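PDB 4A0S: octenoyl-CoA reductase/carboxylase from Streptomyces sp., which catalyses the NADPH-dependent reductive carboxylation of 2-octenoyl-CoA, which supplies an unusual extender unit for cinnabaramide polyketide synthesis. Local coordinates for residues 108-113 and 168-173. Residues are numbered along the deposited sequence; the frame is centred on the assembly and turned at random.
Sequences QPYHVL and TNFGGL
In the GroES-like domain of this reductase, Asn-169, on the loop leading to strand 176-180, bonds to the edge of strand 110-112 much as a neighbouring strand's peptide would. Its ND2 gives a bond to Tyr-110 O (3.0 Å, 162° at the hydrogen), the acceptor lying close to the amide plane, while OD1 receives Val-112 N at 2.7 Å. The same OD1 also accepts Phe-170 N of its own loop, and bonds at both ends of the amide hold its rotation. An alanine here would probably leave Val-112 N, Phe-170 N and Tyr-110 O without these mates and a gap beside the strand. In His-111, CG lies anti to the backbone N (chi1 -176°), and NE2 at the ring's far side donates to Thr-168 O at 2.7 Å, approaching from above the carbonyl plane; Thr-89 holds ND1. Tyr-110 OH sits in plane at the edge of the Phe-170 ring, 3.8 Å from CE1. Beyond, backbone bonds take over: Gly-171 N to Val-112 O, and Leu-173 N to Leu-113 O at 2.9 Å. Strand 24-31 pairs with the strand's other edge; the loop is thus tied to a sheet edge by side-chain and backbone bonds, within the GroES-like fold of medium-chain dehydrogenases/reductases.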
loop_
_atom_site.group_PDB
_atom_site.type_symbol
_atom_site.label_atom_id
_atom_site.label_comp_id
_atom_site.label_asym_id
_atom_site.label_seq_id
_atom_site.Cartn_x
_atom_site.Cartn_y
_atom_site.Cartn_z
ATOM N N GLN A 108 -19.778 -31.628 -17.427
ATOM C CA GLN A 108 -19.646 -32.776 -18.295
ATOM C C GLN A 108 -19.341 -33.996 -17.429
ATOM O O GLN A 108 -18.812 -33.837 -16.320
ATOM C CB GLN A 108 -18.497 -32.536 -19.289
ATOM C CG GLN A 108 -18.736 -31.408 -20.290
ATOM C CD GLN A 108 -20.011 -31.590 -21.099
ATOM O OE1 GLN A 108 -20.486 -32.718 -21.280
ATOM N NE2 GLN A 108 -20.580 -30.484 -21.583
ATOM N N PRO A 109 -19.669 -35.214 -17.927
ATOM C CA PRO A 109 -19.345 -36.455 -17.216
ATOM C C PRO A 109 -17.838 -36.752 -17.218
ATOM O O PRO A 109 -17.388 -37.724 -16.600
ATOM C CB PRO A 109 -20.102 -37.539 -18.004
ATOM C CG PRO A 109 -20.818 -36.870 -19.113
ATOM C CD PRO A 109 -20.296 -35.470 -19.238
ATOM N N TYR A 110 -17.080 -35.913 -17.916
ATOM C CA TYR A 110 -15.635 -35.999 -17.972
ATOM C C TYR A 110 -15.102 -34.646 -17.537
ATOM O O TYR A 110 -15.776 -33.620 -17.693
ATOM C CB TYR A 110 -15.160 -36.315 -19.396
ATOM C CG TYR A 110 -15.621 -35.310 -20.427
ATOM C CD1 TYR A 110 -16.876 -35.421 -21.035
ATOM C CD2 TYR A 110 -14.802 -34.234 -20.785
ATOM C CE1 TYR A 110 -17.306 -34.471 -21.984
ATOM C CE2 TYR A 110 -15.221 -33.292 -21.732
ATOM C CZ TYR A 110 -16.464 -33.419 -22.319
ATOM O OH TYR A 110 -16.853 -32.482 -23.248
ATOM N N HIS A 111 -13.905 -34.649 -16.972
ATOM C CA HIS A 111 -13.246 -33.414 -16.657
ATOM C C HIS A 111 -11.847 -33.423 -17.224
ATOM O O HIS A 111 -11.002 -34.199 -16.780
ATOM C CB HIS A 111 -13.194 -33.188 -15.164
ATOM C CG HIS A 111 -12.597 -31.872 -14.795
ATOM N ND1 HIS A 111 -12.311 -31.526 -13.494
ATOM C CD2 HIS A 111 -12.243 -30.809 -15.559
ATOM C CE1 HIS A 111 -11.808 -30.304 -13.476
ATOM N NE2 HIS A 111 -11.753 -29.851 -14.716
ATOM N N VAL A 112 -11.618 -32.550 -18.200
ATOM C CA VAL A 112 -10.296 -32.397 -18.784
ATOM C C VAL A 112 -9.446 -31.475 -17.923
ATOM O O VAL A 112 -9.698 -30.278 -17.819
ATOM C CB VAL A 112 -10.360 -31.906 -20.221
ATOM C CG1 VAL A 112 -8.938 -31.858 -20.824
ATOM C CG2 VAL A 112 -11.301 -32.822 -21.046
ATOM N N LEU A 113 -8.429 -32.076 -17.321
ATOM C CA LEU A 113 -7.547 -31.421 -16.353
ATOM C C LEU A 113 -6.437 -30.662 -17.040
ATOM O O LEU A 113 -6.320 -30.712 -18.252
ATOM C CB LEU A 113 -6.927 -32.479 -15.444
ATOM C CG LEU A 113 -7.909 -33.438 -14.776
ATOM C CD1 LEU A 113 -7.130 -34.273 -13.802
ATOM C CD2 LEU A 113 -9.064 -32.699 -14.053
ATOM N N THR A 168 -12.680 -25.455 -13.905
ATOM C CA THR A 168 -13.210 -25.376 -15.249
ATOM C C THR A 168 -12.843 -26.629 -15.987
ATOM O O THR A 168 -11.884 -27.305 -15.645
ATOM C CB THR A 168 -12.697 -24.172 -16.087
ATOM O OG1 THR A 168 -11.442 -24.480 -16.689
ATOM C CG2 THR A 168 -12.607 -22.898 -15.254
ATOM N N ASN A 169 -13.603 -26.903 -17.029
ATOM C CA ASN A 169 -13.291 -28.006 -17.874
ATOM C C ASN A 169 -12.351 -27.526 -18.967
ATOM O O ASN A 169 -11.961 -26.346 -19.009
ATOM C CB ASN A 169 -14.567 -28.576 -18.484
ATOM C CG ASN A 169 -14.545 -30.082 -18.544
ATOM O OD1 ASN A 169 -13.516 -30.686 -18.871
ATOM N ND2 ASN A 169 -15.678 -30.706 -18.236
ATOM N N PHE A 170 -11.994 -28.451 -19.843
ATOM C CA PHE A 170 -11.260 -28.128 -21.070
ATOM C C PHE A 170 -9.882 -27.597 -20.731
ATOM O O PHE A 170 -9.380 -26.651 -21.341
ATOM C CB PHE A 170 -12.069 -27.192 -21.976
ATOM C CG PHE A 170 -13.542 -27.508 -21.978
ATOM C CD1 PHE A 170 -13.983 -28.788 -22.325
ATOM C CD2 PHE A 170 -14.476 -26.547 -21.613
ATOM C CE1 PHE A 170 -15.356 -29.116 -22.301
ATOM C CE2 PHE A 170 -15.840 -26.838 -21.593
ATOM C CZ PHE A 170 -16.285 -28.142 -21.943
ATOM N N GLY A 171 -9.288 -28.243 -19.732
ATOM C CA GLY A 171 -7.946 -27.944 -19.318
ATOM C C GLY A 171 -6.882 -28.319 -20.337
ATOM O O GLY A 171 -7.173 -28.846 -21.422
ATOM N N GLY A 172 -5.638 -28.055 -19.958
ATOM C CA GLY A 172 -4.521 -28.138 -20.878
ATOM C C GLY A 172 -3.839 -29.486 -21.010
ATOM O O GLY A 172 -2.951 -29.631 -21.842
ATOM N N LEU A 173 -4.224 -30.467 -20.198
ATOM C CA LEU A 173 -3.629 -31.801 -20.353
ATOM C C LEU A 173 -4.388 -32.588 -21.419
ATOM O O LEU A 173 -5.059 -33.585 -21.155
ATOM C CB LEU A 173 -3.546 -32.529 -19.026
ATOM C CG LEU A 173 -2.410 -32.000 -18.147
ATOM C CD1 LEU A 173 -2.657 -32.376 -16.716
ATOM C CD2 LEU A 173 -1.080 -32.548 -18.606
#